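Local atomic coordinates of ML032222a iGluR (PDB entry 4YKI), a protein that probably serves as a subunit of a glycine-activated ion channel of the glutamate receptor family, its ligand-binding domain closing around glycine. Residues H9-S14 / T52-Q57; N39-K44 / G239-L244; Y104-M109 / H231-R236; A111-V116 / E207-F212; G139-R144 / F185-P190. All blocks are in the same frame, centred on the assembly; numbering follows the deposited sequence. Where two conformers were deposited one is given.

Contact 1. Residues H9-S14 / T52-Q57; sequences HLRLGS and TYEYIQ
His9 NE2 donates to Glu54 OE1 over 2.8 Å, while ND1 of the same ring shares a hydrogen bond with Thr52 OG1. Both oxygens sit at the ring edge, near its plane, and a histidine suits the place because its two nitrogens can reach two residues, Thr52 and Glu54, that point to the same face. The glutamate offers the anti lone pair of OE1, and its carboxylate plane is turned 65° from the ring. CG of His9, anti to the backbone N (chi1 -178°), carries the ring out beside strand 52-56. The side chain crosses both partners at about a right angle, and the two bonds should limit the ring's rotation. Further along this face CD1 of Ile56 rests beside Arg11 CB at 3.8 Å, whereas the arginine head turns off to Asp86. Strands 9-13 and 52-56 run parallel and, linked through helix 37-49, make a beta-alpha-beta crossover in a lobe of the periplasmic-binding-protein-like fold. Their backbone ladder includes Leu12 N to Glu54 O at 2.8 Å and Ile56 N to Leu12 O, fading to a weak bond of 3.3 Å from Ser14 N to Ile56 O. On the other face Leu12 packs against both tyrosines: CD1 lies 3.8 Å from Tyr53 CB, and CB approaches Tyr55 CD1. Val42 of the crossover helix packs on Leu12, and Tyr55 OH bonds to Asn39 there.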
# COMPACT_ATOMS: atom_id res chain seq x y z
N HIS B 9 21.76 0.04 18.25
CA HIS B 9 22.49 -0.44 17.09
C HIS B 9 21.67 -1.54 16.44
O HIS B 9 21.54 -2.63 16.99
CB HIS B 9 23.87 -0.99 17.46
CG HIS B 9 24.65 -1.45 16.27
ND1 HIS B 9 25.19 -0.57 15.36
CD2 HIS B 9 24.92 -2.69 15.81
CE1 HIS B 9 25.79 -1.25 14.40
NE2 HIS B 9 25.63 -2.55 14.64
N LEU B 10 21.10 -1.25 15.28
CA LEU B 10 20.26 -2.19 14.57
C LEU B 10 21.06 -3.05 13.59
O LEU B 10 21.91 -2.56 12.87
CB LEU B 10 19.15 -1.46 13.81
CG LEU B 10 18.14 -0.64 14.62
CD1 LEU B 10 17.02 -0.12 13.71
CD2 LEU B 10 17.57 -1.46 15.79
N ARG B 11 20.75 -4.34 13.58
CA ARG B 11 21.23 -5.26 12.57
C ARG B 11 20.13 -5.39 11.54
O ARG B 11 19.01 -5.79 11.88
CB ARG B 11 21.58 -6.61 13.21
CG ARG B 11 22.72 -6.58 14.26
CD ARG B 11 22.28 -6.26 15.72
NE ARG B 11 21.05 -6.94 16.02
CZ ARG B 11 20.91 -8.22 16.31
NH1 ARG B 11 21.97 -8.99 16.52
NH2 ARG B 11 19.68 -8.72 16.41
N LEU B 12 20.43 -5.04 10.31
CA LEU B 12 19.42 -4.96 9.25
C LEU B 12 19.65 -6.04 8.21
O LEU B 12 20.73 -6.12 7.62
CB LEU B 12 19.46 -3.59 8.57
CG LEU B 12 19.24 -2.40 9.52
CD1 LEU B 12 19.37 -1.10 8.72
CD2 LEU B 12 17.90 -2.49 10.22
N GLY B 13 18.67 -6.91 8.01
CA GLY B 13 18.77 -7.92 6.97
C GLY B 13 18.61 -7.31 5.60
O GLY B 13 17.68 -6.52 5.38
N SER B 14 19.46 -7.69 4.67
CA SER B 14 19.34 -7.23 3.30
C SER B 14 20.17 -8.11 2.38
O SER B 14 21.00 -8.92 2.84
CB SER B 14 19.77 -5.75 3.16
OG SER B 14 19.18 -5.17 2.01
N THR B 52 22.44 3.62 15.14
CA THR B 52 23.47 3.16 14.20
C THR B 52 23.02 1.81 13.65
O THR B 52 22.09 1.21 14.16
CB THR B 52 24.84 3.03 14.87
OG1 THR B 52 24.76 2.09 15.94
CG2 THR B 52 25.31 4.36 15.41
N TYR B 53 23.66 1.34 12.60
CA TYR B 53 23.21 0.10 11.98
C TYR B 53 24.33 -0.58 11.23
O TYR B 53 25.40 0.00 10.97
CB TYR B 53 22.02 0.36 11.02
CG TYR B 53 22.35 1.30 9.89
CD1 TYR B 53 22.30 2.67 10.07
CD2 TYR B 53 22.79 0.81 8.67
CE1 TYR B 53 22.64 3.53 9.07
CE2 TYR B 53 23.15 1.68 7.65
CZ TYR B 53 23.08 3.05 7.86
OH TYR B 53 23.42 3.95 6.89
N GLU B 54 24.08 -1.83 10.89
CA GLU B 54 24.89 -2.59 9.95
C GLU B 54 23.95 -3.48 9.17
O GLU B 54 22.85 -3.76 9.63
CB GLU B 54 25.94 -3.43 10.67
CG GLU B 54 25.34 -4.56 11.53
CD GLU B 54 26.37 -5.28 12.34
OE1 GLU B 54 26.56 -4.89 13.51
OE2 GLU B 54 26.99 -6.23 11.80
N TYR B 55 24.40 -3.96 8.02
CA TYR B 55 23.63 -4.88 7.21
C TYR B 55 24.19 -6.29 7.33
O TYR B 55 25.41 -6.48 7.30
CB TYR B 55 23.65 -4.43 5.75
CG TYR B 55 22.97 -3.11 5.45
CD1 TYR B 55 21.58 -3.01 5.44
CD2 TYR B 55 23.70 -1.98 5.13
CE1 TYR B 55 20.96 -1.82 5.14
CE2 TYR B 55 23.09 -0.78 4.83
CZ TYR B 55 21.72 -0.71 4.82
OH TYR B 55 21.08 0.46 4.47
N ILE B 56 23.31 -7.26 7.43
CA ILE B 56 23.67 -8.68 7.55
C ILE B 56 22.91 -9.45 6.48
O ILE B 56 21.67 -9.44 6.43
CB ILE B 56 23.33 -9.25 8.95
CG1 ILE B 56 24.11 -8.46 10.02
CG2 ILE B 56 23.60 -10.79 9.02
CD1 ILE B 56 24.02 -8.98 11.42
N GLN B 57 23.66 -10.12 5.62
CA GLN B 57 23.07 -10.95 4.59
C GLN B 57 22.95 -12.39 5.05
O GLN B 57 23.83 -12.90 5.72
CB GLN B 57 23.92 -10.91 3.33
CG GLN B 57 24.22 -9.53 2.82
CD GLN B 57 24.77 -9.57 1.42
OE1 GLN B 57 24.11 -10.03 0.49
NE2 GLN B 57 26.01 -9.10 1.26

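Contact 2. Residues N39-K44 / G239-L244; sequences NDMVVK and GFIDIL
Met41 and Leu244 make the close part of this helix pair, CG of the methionine lying 3.6 Å from CD1 of the leucine. A bent chi3 (66°), about the CG-SD bond, places Met41 CE 3.8 Å from Ile241 CD1, the two side chains crossing at about a right angle. A flexible, unbranched methionine suits this place, since it can touch both a leucine and an isoleucine one turn apart. The other leucine branch, CD2, lies beside Asp40, 3.5 Å from OD2; that oxygen is satisfied by Lys247 and Trp248 further along the same helix as Leu244. Looser packing follows at Phe240, whose CE2 stands 4.2 Å from Lys44 CB and whose CZ edge faces the Asp40 carbonyl O at a similar range. Here lysine contributes only its aliphatic base. The short helix axes come no nearer than 11.1 Å, at 141° between their directions, a wide spacing that long side chains bridge. Such a layer of helices, with helix 37-49 lying between strand 52-56 and helix 240-248, belongs to the first lobe of the bilobed glutamate-receptor ligand-binding domain.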
# COMPACT_ATOMS: atom_id res chain seq x y z
N ASN B 39 18.73 1.78 0.87
CA ASN B 39 19.80 2.37 1.65
C ASN B 39 19.53 3.83 1.98
O ASN B 39 19.76 4.28 3.09
CB ASN B 39 21.15 2.23 0.94
CG ASN B 39 22.28 2.73 1.80
OD1 ASN B 39 22.56 2.19 2.86
ND2 ASN B 39 22.94 3.78 1.36
N ASP B 40 19.05 4.59 1.00
CA ASP B 40 18.73 6.00 1.23
C ASP B 40 17.63 6.14 2.29
O ASP B 40 17.68 7.05 3.10
CB ASP B 40 18.29 6.70 -0.07
CG ASP B 40 19.44 7.00 -1.02
OD1 ASP B 40 20.61 6.88 -0.62
OD2 ASP B 40 19.13 7.42 -2.15
N MET B 41 16.64 5.25 2.28
CA MET B 41 15.61 5.23 3.32
C MET B 41 16.21 4.96 4.70
O MET B 41 15.88 5.64 5.66
CB MET B 41 14.56 4.17 2.98
CG MET B 41 13.76 4.48 1.74
SD MET B 41 12.80 3.12 1.09
CE MET B 41 11.58 2.87 2.39
N VAL B 42 17.09 3.97 4.78
CA VAL B 42 17.72 3.59 6.05
C VAL B 42 18.58 4.72 6.60
O VAL B 42 18.55 5.01 7.79
CB VAL B 42 18.55 2.30 5.90
CG1 VAL B 42 19.43 2.05 7.12
CG2 VAL B 42 17.66 1.10 5.65
N VAL B 43 19.35 5.36 5.72
CA VAL B 43 20.19 6.47 6.14
C VAL B 43 19.34 7.57 6.78
O VAL B 43 19.67 8.09 7.84
CB VAL B 43 21.02 7.03 4.97
CG1 VAL B 43 21.65 8.37 5.31
CG2 VAL B 43 22.11 6.05 4.55
N LYS B 44 18.26 7.94 6.13
CA LYS B 44 17.38 8.97 6.67
C LYS B 44 16.72 8.55 7.99
O LYS B 44 16.64 9.35 8.91
CB LYS B 44 16.32 9.35 5.63
CG LYS B 44 15.55 10.62 5.92
CD LYS B 44 16.44 11.88 5.97
CE LYS B 44 17.13 12.16 4.63
NZ LYS B 44 17.83 13.50 4.56
N GLY B 239 6.60 12.78 -0.07
CA GLY B 239 7.02 12.57 -1.45
C GLY B 239 8.38 11.93 -1.59
O GLY B 239 8.88 11.77 -2.71
N PHE B 240 9.00 11.58 -0.47
CA PHE B 240 10.36 11.06 -0.47
C PHE B 240 10.46 9.70 -1.17
O PHE B 240 11.42 9.44 -1.89
CB PHE B 240 10.86 10.97 0.97
CG PHE B 240 12.32 10.60 1.11
CD1 PHE B 240 13.33 11.29 0.45
CD2 PHE B 240 12.68 9.57 1.97
CE1 PHE B 240 14.65 10.94 0.62
CE2 PHE B 240 14.02 9.23 2.15
CZ PHE B 240 15.00 9.92 1.48
N ILE B 241 9.48 8.83 -0.98
CA ILE B 241 9.51 7.53 -1.62
C ILE B 241 9.50 7.70 -3.14
O ILE B 241 10.29 7.08 -3.85
CB ILE B 241 8.35 6.61 -1.14
CG1 ILE B 241 8.37 6.44 0.38
CG2 ILE B 241 8.41 5.26 -1.83
CD1 ILE B 241 9.61 5.82 0.95
N ASP B 242 8.62 8.56 -3.64
CA ASP B 242 8.52 8.79 -5.07
C ASP B 242 9.81 9.41 -5.62
O ASP B 242 10.28 9.04 -6.69
CB ASP B 242 7.32 9.69 -5.41
CG ASP B 242 5.97 8.99 -5.26
OD1 ASP B 242 5.91 7.76 -5.29
OD2 ASP B 242 4.95 9.69 -5.15
N ILE B 243 10.38 10.36 -4.89
CA ILE B 243 11.64 10.97 -5.31
C ILE B 243 12.76 9.92 -5.40
O ILE B 243 13.56 9.93 -6.33
CB ILE B 243 11.99 12.13 -4.37
CG1 ILE B 243 11.07 13.32 -4.69
CG2 ILE B 243 13.47 12.54 -4.47
CD1 ILE B 243 11.02 14.41 -3.64
N LEU B 244 12.82 9.00 -4.44
CA LEU B 244 13.84 7.95 -4.49
C LEU B 244 13.63 6.98 -5.63
O LEU B 244 14.60 6.52 -6.23
CB LEU B 244 13.90 7.19 -3.18
CG LEU B 244 14.42 7.97 -1.97
CD1 LEU B 244 14.39 7.05 -0.75
CD2 LEU B 244 15.82 8.56 -2.18

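Contact 3. Residues Y104-M109 / H231-R236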
# COMPACT_ATOMS: atom_id res chain seq x y z
N TYR B 104 5.08 -6.84 9.33
CA TYR B 104 5.55 -5.90 8.33
C TYR B 104 5.40 -4.48 8.85
O TYR B 104 4.48 -4.18 9.60
CB TYR B 104 4.75 -6.04 7.05
CG TYR B 104 5.03 -7.29 6.27
CD1 TYR B 104 6.12 -7.36 5.41
CD2 TYR B 104 4.20 -8.40 6.37
CE1 TYR B 104 6.35 -8.49 4.66
CE2 TYR B 104 4.41 -9.54 5.61
CZ TYR B 104 5.51 -9.58 4.78
OH TYR B 104 5.69 -10.68 4.00
N SER B 105 6.27 -3.61 8.37
CA SER B 105 6.10 -2.17 8.54
C SER B 105 4.98 -1.64 7.67
O SER B 105 4.46 -2.33 6.79
CB SER B 105 7.39 -1.44 8.14
OG SER B 105 7.58 -1.44 6.74
N PHE B 106 4.63 -0.38 7.88
CA PHE B 106 3.85 0.36 6.92
C PHE B 106 4.49 0.20 5.53
O PHE B 106 5.71 0.28 5.40
CB PHE B 106 3.81 1.84 7.31
CG PHE B 106 2.81 2.63 6.52
CD1 PHE B 106 1.47 2.60 6.86
CD2 PHE B 106 3.20 3.35 5.40
CE1 PHE B 106 0.54 3.28 6.11
CE2 PHE B 106 2.27 4.03 4.65
CZ PHE B 106 0.94 4.00 5.00
N PRO B 107 3.68 -0.04 4.50
CA PRO B 107 4.30 -0.38 3.21
C PRO B 107 4.63 0.84 2.38
O PRO B 107 4.05 1.91 2.60
CB PRO B 107 3.21 -1.22 2.53
CG PRO B 107 1.93 -0.69 3.05
CD PRO B 107 2.22 -0.27 4.48
N PHE B 108 5.52 0.67 1.41
CA PHE B 108 5.96 1.79 0.59
C PHE B 108 5.82 1.64 -0.93
O PHE B 108 6.11 2.58 -1.64
CB PHE B 108 7.40 2.20 0.96
CG PHE B 108 8.46 1.15 0.69
CD1 PHE B 108 9.13 1.12 -0.54
CD2 PHE B 108 8.82 0.22 1.65
CE1 PHE B 108 10.13 0.16 -0.79
CE2 PHE B 108 9.81 -0.73 1.41
CZ PHE B 108 10.45 -0.77 0.18
N MET B 109 5.33 0.51 -1.43
CA MET B 109 5.18 0.34 -2.89
C MET B 109 4.26 -0.81 -3.26
O MET B 109 4.52 -1.96 -2.96
CB MET B 109 6.55 0.11 -3.54
CG MET B 109 6.51 0.09 -5.05
SD MET B 109 8.13 -0.09 -5.81
CE MET B 109 8.93 1.37 -5.28
N HIS B 231 7.51 6.88 10.65
CA HIS B 231 8.50 7.54 9.82
C HIS B 231 8.37 7.12 8.36
O HIS B 231 8.52 7.95 7.47
CB HIS B 231 9.90 7.32 10.39
CG HIS B 231 10.20 8.23 11.55
ND1 HIS B 231 11.17 9.21 11.52
CD2 HIS B 231 9.67 8.27 12.79
CE1 HIS B 231 11.23 9.80 12.70
NE2 HIS B 231 10.32 9.26 13.48
N LEU B 232 8.03 5.86 8.08
CA LEU B 232 7.78 5.45 6.70
C LEU B 232 6.53 6.12 6.11
O LEU B 232 6.52 6.52 4.95
CB LEU B 232 7.69 3.92 6.57
CG LEU B 232 9.01 3.18 6.77
CD1 LEU B 232 8.74 1.70 6.71
CD2 LEU B 232 10.00 3.57 5.70
N LEU B 233 5.47 6.26 6.90
CA LEU B 233 4.29 7.01 6.45
C LEU B 233 4.66 8.46 6.11
O LEU B 233 4.25 8.98 5.08
CB LEU B 233 3.20 6.92 7.50
CG LEU B 233 1.91 7.71 7.21
CD1 LEU B 233 1.34 7.51 5.82
CD2 LEU B 233 0.89 7.34 8.28
N LYS B 234 5.46 9.09 6.95
CA LYS B 234 5.89 10.46 6.68
C LYS B 234 6.70 10.54 5.38
O LYS B 234 6.47 11.41 4.56
CB LYS B 234 6.68 11.02 7.86
CG LYS B 234 6.85 12.54 7.84
CD LYS B 234 5.50 13.25 7.94
CE LYS B 234 5.62 14.74 8.23
NZ LYS B 234 4.33 15.45 8.01
N PHE B 235 7.64 9.62 5.18
CA PHE B 235 8.40 9.59 3.92
C PHE B 235 7.44 9.55 2.73
O PHE B 235 7.63 10.26 1.75
CB PHE B 235 9.28 8.32 3.82
CG PHE B 235 10.51 8.28 4.69
CD1 PHE B 235 10.92 9.35 5.46
CD2 PHE B 235 11.29 7.15 4.67
CE1 PHE B 235 12.07 9.26 6.22
CE2 PHE B 235 12.43 7.05 5.42
CZ PHE B 235 12.83 8.11 6.20
N ARG B 236 6.40 8.74 2.82
CA ARG B 236 5.46 8.63 1.71
C ARG B 236 4.70 9.95 1.51
O ARG B 236 4.60 10.45 0.39
CB ARG B 236 4.49 7.48 1.96
CG ARG B 236 3.64 7.12 0.79
CD ARG B 236 2.95 5.80 1.05
NE ARG B 236 1.99 5.49 0.00
CZ ARG B 236 1.36 4.33 -0.13
NH1 ARG B 236 1.58 3.33 0.72
NH2 ARG B 236 0.49 4.18 -1.10
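Phe106 and Leu233 both carry CG anti to the backbone N (chi1 -169° and 177°), which sets each CG beside its carbonyl carbon; the ring and the leucine then meet at a slant. Leu233 CB sits over one ring face in a CH-pi contact, 4.2 Å from the Phe106 ring centroid, and CD1 reaches Phe106 CZ at 3.6 Å. Pro107 CD lies against the opposite face. Leu232 CD1 lies 3.3 Å from Ser105 OG; the serine hydroxyl bonds to Phe106 O, from above its carbonyl plane. An alanine in place of Phe106 would probably open a gap between Pro107 and Leu233 and leave the aliphatic stem of Arg236 without its ring neighbour. The extended Arg236 gives only a weak bond from NH1 to Pro107 O, 3.4 Å. Its stronger partners are Glu213 and Ser211 of the second subunit. Apolar packing thus joins the loop to helix 225-238, while the arginine's polar reach serves the dimer interface, near a magnesium ion.

Contact 4. Residues A111-V116 / E207-F212; sequences AGIKAV and EEFQSF
Ile113 stands with its branches between two phenylalanine rings. CG2 lies over the face of Phe209, 3.6 Å from CZ, while CD1 approaches Phe212 CE1 at 3.7 Å and crosses that side chain at about a right angle. Ala111 CB packs on Phe212 CE2 at 3.5 Å, and the Ala111 carbonyl O sits over one face of the ring. The strands run antiparallel, with hydrogen-bonded pairs Ala111-Phe212 and Ile113-Phe209. Between these pairs the register slips by one residue, a beta bulge where Gln210 takes a positive phi (72°). Gly112 suits this spot, because a side chain would press on Gln210 O and Glu208 OE1. Within the second lobe of the ligand-binding domain, this pairing joins strand 109-118 to the long strand 202-218. At the polar edge Glu208 and Lys114 cross obliquely with their charges 4.5 Å apart (NZ to OE2), too far for a salt bridge, and one water links them. A second water passes from Glu208 OE1 to Gly112 N, 3.0 Å from the latter, and Lys114 NZ also bonds to Ser204.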
# COMPACT_ATOMS: atom_id res chain seq x y z
N ALA B 111 2.92 -3.61 -5.67
CA ALA B 111 3.56 -4.45 -6.67
C ALA B 111 2.64 -5.60 -7.04
O ALA B 111 1.70 -5.95 -6.30
CB ALA B 111 4.91 -4.97 -6.15
N GLY B 112 2.91 -6.17 -8.20
CA GLY B 112 2.21 -7.33 -8.68
C GLY B 112 3.20 -8.35 -9.21
O GLY B 112 4.39 -8.06 -9.39
N ILE B 113 2.70 -9.56 -9.44
CA ILE B 113 3.45 -10.58 -10.15
C ILE B 113 3.40 -10.30 -11.64
O ILE B 113 2.34 -9.96 -12.19
CB ILE B 113 2.92 -12.00 -9.83
CG1 ILE B 113 2.99 -12.30 -8.33
CG2 ILE B 113 3.67 -13.06 -10.62
CD1 ILE B 113 4.40 -12.19 -7.75
N LYS B 114 4.57 -10.38 -12.28
CA LYS B 114 4.71 -10.13 -13.70
C LYS B 114 5.50 -11.27 -14.35
O LYS B 114 6.54 -11.67 -13.84
CB LYS B 114 5.42 -8.80 -13.95
CG LYS B 114 5.52 -8.48 -15.43
CD LYS B 114 6.15 -7.16 -15.71
CE LYS B 114 6.12 -6.82 -17.19
NZ LYS B 114 4.74 -6.76 -17.77
N ALA B 115 5.01 -11.76 -15.48
CA ALA B 115 5.71 -12.75 -16.28
C ALA B 115 6.22 -12.12 -17.55
O ALA B 115 5.53 -11.35 -18.20
CB ALA B 115 4.81 -13.93 -16.61
N VAL B 116 7.46 -12.46 -17.88
CA VAL B 116 8.10 -11.97 -19.09
C VAL B 116 8.70 -13.14 -19.86
O VAL B 116 8.98 -14.18 -19.29
CB VAL B 116 9.19 -10.90 -18.80
CG1 VAL B 116 8.57 -9.67 -18.15
CG2 VAL B 116 10.31 -11.46 -17.94
N GLU B 207 -1.03 -9.58 -18.43
CA GLU B 207 -0.98 -8.48 -17.49
C GLU B 207 -0.43 -8.96 -16.16
O GLU B 207 -0.37 -10.14 -15.88
CB GLU B 207 -2.39 -7.91 -17.28
CG GLU B 207 -3.09 -7.40 -18.54
CD GLU B 207 -2.39 -6.20 -19.13
OE1 GLU B 207 -2.05 -5.27 -18.37
OE2 GLU B 207 -2.16 -6.18 -20.37
N GLU B 208 -0.09 -8.01 -15.31
CA GLU B 208 0.31 -8.35 -13.95
C GLU B 208 -0.88 -8.95 -13.22
O GLU B 208 -2.04 -8.66 -13.56
CB GLU B 208 0.85 -7.12 -13.24
CG GLU B 208 2.11 -6.63 -13.90
CD GLU B 208 2.84 -5.56 -13.13
OE1 GLU B 208 2.46 -5.28 -11.97
OE2 GLU B 208 3.81 -5.01 -13.70
N PHE B 209 -0.61 -9.81 -12.25
CA PHE B 209 -1.63 -10.43 -11.41
C PHE B 209 -1.13 -10.54 -9.98
O PHE B 209 0.07 -10.51 -9.75
CB PHE B 209 -2.07 -11.79 -11.96
CG PHE B 209 -0.95 -12.80 -12.13
CD1 PHE B 209 -0.07 -12.73 -13.19
CD2 PHE B 209 -0.83 -13.85 -11.24
CE1 PHE B 209 0.93 -13.66 -13.34
CE2 PHE B 209 0.18 -14.80 -11.40
CZ PHE B 209 1.04 -14.69 -12.45
N GLN B 210 -2.07 -10.66 -9.05
CA GLN B 210 -1.83 -10.59 -7.61
C GLN B 210 -1.51 -9.14 -7.20
O GLN B 210 -0.92 -8.37 -7.96
CB GLN B 210 -0.69 -11.50 -7.11
CG GLN B 210 -0.91 -12.99 -7.23
CD GLN B 210 -1.93 -13.54 -6.24
OE1 GLN B 210 -2.11 -13.05 -5.11
NE2 GLN B 210 -2.62 -14.58 -6.67
N SER B 211 -1.94 -8.79 -6.01
CA SER B 211 -1.72 -7.49 -5.43
C SER B 211 -1.03 -7.63 -4.11
O SER B 211 -1.55 -8.31 -3.22
CB SER B 211 -3.08 -6.84 -5.22
OG SER B 211 -2.98 -5.63 -4.51
N PHE B 212 0.10 -6.95 -3.94
CA PHE B 212 0.84 -6.97 -2.69
C PHE B 212 1.67 -5.69 -2.55
O PHE B 212 1.57 -4.80 -3.39
CB PHE B 212 1.68 -8.26 -2.57
CG PHE B 212 2.70 -8.43 -3.66
CD1 PHE B 212 2.37 -9.04 -4.84
CD2 PHE B 212 4.00 -7.97 -3.50
CE1 PHE B 212 3.28 -9.18 -5.85
CE2 PHE B 212 4.92 -8.10 -4.51
CZ PHE B 212 4.56 -8.71 -5.69
O HOH W 1 4.17 -4.30 -10.18
O HOH W 2 3.23 -4.56 -16.52
O HOH W 3 2.35 -11.08 -16.41

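Contact 5. Residues G139-R144 / F185-P190. With GLY (glycine), chain E.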
# COMPACT_ATOMS: atom_id res chain seq x y z
N GLY B 139 10.39 -20.58 -15.08
CA GLY B 139 10.76 -20.77 -13.69
C GLY B 139 10.48 -19.57 -12.82
O GLY B 139 10.18 -18.47 -13.28
N VAL B 140 10.60 -19.84 -11.53
CA VAL B 140 10.61 -18.85 -10.47
C VAL B 140 11.83 -19.08 -9.59
O VAL B 140 12.38 -20.18 -9.57
CB VAL B 140 9.34 -18.93 -9.57
CG1 VAL B 140 8.10 -18.57 -10.34
CG2 VAL B 140 9.21 -20.32 -8.91
N ILE B 141 12.23 -18.07 -8.85
CA ILE B 141 13.36 -18.19 -7.94
C ILE B 141 12.89 -18.92 -6.69
O ILE B 141 11.85 -18.59 -6.11
CB ILE B 141 13.92 -16.81 -7.60
CG1 ILE B 141 14.49 -16.13 -8.86
CG2 ILE B 141 14.95 -16.90 -6.49
CD1 ILE B 141 14.70 -14.63 -8.73
N GLY B 142 13.67 -19.89 -6.23
CA GLY B 142 13.33 -20.61 -5.03
C GLY B 142 13.42 -19.76 -3.77
O GLY B 142 14.29 -18.90 -3.62
N SER B 143 12.49 -20.02 -2.85
CA SER B 143 12.45 -19.33 -1.55
C SER B 143 12.36 -17.82 -1.68
O SER B 143 13.04 -17.06 -0.99
CB SER B 143 13.64 -19.75 -0.69
OG SER B 143 13.58 -21.14 -0.39
N ARG B 144 11.46 -17.38 -2.55
CA ARG B 144 11.21 -15.97 -2.81
C ARG B 144 9.69 -15.83 -2.96
O ARG B 144 8.99 -16.82 -3.21
CB ARG B 144 11.97 -15.55 -4.08
CG ARG B 144 11.94 -14.09 -4.48
CD ARG B 144 12.56 -13.92 -5.85
NE ARG B 144 12.34 -12.60 -6.46
CZ ARG B 144 13.02 -11.49 -6.19
NH1 ARG B 144 13.98 -11.48 -5.29
NH2 ARG B 144 12.71 -10.37 -6.84
N PHE B 185 10.12 -16.06 -17.30
CA PHE B 185 10.49 -15.80 -15.92
C PHE B 185 9.32 -15.09 -15.26
O PHE B 185 8.83 -14.09 -15.77
CB PHE B 185 11.77 -14.96 -15.88
CG PHE B 185 12.22 -14.55 -14.49
CD1 PHE B 185 12.08 -15.38 -13.39
CD2 PHE B 185 12.82 -13.32 -14.31
CE1 PHE B 185 12.51 -14.95 -12.13
CE2 PHE B 185 13.24 -12.91 -13.06
CZ PHE B 185 13.07 -13.74 -11.98
N ILE B 186 8.87 -15.63 -14.13
CA ILE B 186 7.74 -15.08 -13.39
C ILE B 186 8.28 -14.48 -12.10
O ILE B 186 8.83 -15.21 -11.27
CB ILE B 186 6.71 -16.19 -13.05
CG1 ILE B 186 6.24 -16.92 -14.32
CG2 ILE B 186 5.51 -15.61 -12.27
CD1 ILE B 186 5.42 -18.18 -14.07
N ASP B 187 8.14 -13.18 -11.94
CA ASP B 187 8.69 -12.49 -10.78
C ASP B 187 7.84 -11.25 -10.44
O ASP B 187 6.62 -11.34 -10.50
CB ASP B 187 10.19 -12.17 -10.95
CG ASP B 187 10.88 -11.94 -9.62
OD1 ASP B 187 11.15 -12.95 -8.91
OD2 ASP B 187 11.09 -10.76 -9.26
N GLU B 188 8.48 -10.14 -10.08
CA GLU B 188 7.79 -8.98 -9.51
C GLU B 188 7.94 -7.77 -10.42
O GLU B 188 9.02 -7.47 -10.89
CB GLU B 188 8.34 -8.68 -8.10
CG GLU B 188 8.23 -9.87 -7.16
CD GLU B 188 8.78 -9.60 -5.77
OE1 GLU B 188 9.57 -8.65 -5.59
OE2 GLU B 188 8.44 -10.41 -4.86
N GLY B 189 6.83 -7.07 -10.62
CA GLY B 189 6.78 -5.96 -11.55
C GLY B 189 7.91 -4.94 -11.45
O GLY B 189 8.58 -4.66 -12.44
N PRO B 190 8.14 -4.35 -10.28
CA PRO B 190 9.12 -3.27 -10.22
C PRO B 190 10.55 -3.75 -10.47
O PRO B 190 11.37 -3.06 -11.07
CB PRO B 190 8.95 -2.72 -8.80
CG PRO B 190 7.51 -3.08 -8.45
CD PRO B 190 7.31 -4.42 -9.07
N GLY E . 11.00 -9.13 -3.32
CA GLY E . 11.23 -10.59 -3.19
C GLY E . 10.69 -11.18 -1.91
O GLY E . 10.75 -12.42 -1.78
OXT GLY E . 10.23 -10.42 -1.03
O HOH W 4 10.61 -15.56 -9.19
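The guanidinium of Arg144 carries the bound glycine's CA over the centre of one face, 3.5 Å above the plane, and Asp187 at its edge; Phe63 adds a cation-pi contact. Arg144 grips the aspartate side-on: NE meets OD1 at 2.7 Å and NH2 meets OD2 at 2.9 Å, each oxygen offering its syn lone pair, the two planes only 23° apart. This salt-bridge network lies in the ligand pocket of the second lobe: Asp187 and Glu188 end strand 183-188, and Arg144 follows the parallel strand 137-141 in a loop. Glu188 joins it through a long ionic contact to Arg144; its negative carboxylate suits the ligand's ammonium group, and the chain, extended beyond CG, brings OE1 to the ligand N, which donates to it over 2.7 Å. Tyr214 and Ser93 hold its oxygens. Glu17, across the cleft, pairs with Arg144 NH1. A methionine in place of Arg144 would probably leave the buried Asp187 carboxylate and Glu17 without their charged mate. Between the strands, Ile141 CD1 meets the edge of the Phe185 ring, 3.7 Å from CZ. A water accepts from Ile141 N and donates to Ile186 O and Asp187 OD1, 2.7 Å from the last.

Overall arrangement
Contacts 1, 2 and 3 lie in the first lobe; helix 37-49 covers the sheet of contact 1, where Leu12 CD1 lies 3.5 Å from Val42 CG1, and in turn carries the helices of contacts 2 and 3. These two, with centres about 10 Å apart, are joined by Phe240 N bonding to Phe235 O. Contacts 4 and 5 belong to the second lobe and share a sheet; Lys114 N reaches Asp187 O at 2.9 Å. Contact 5 holds the glycine directly, while the side chain of Phe212 is about 6 Å, and that of Ser14 about 11 Å, from it. Met109 touches Pro190, linking contacts 3 and 5. Contacts 3 and 4 both reach the second subunit.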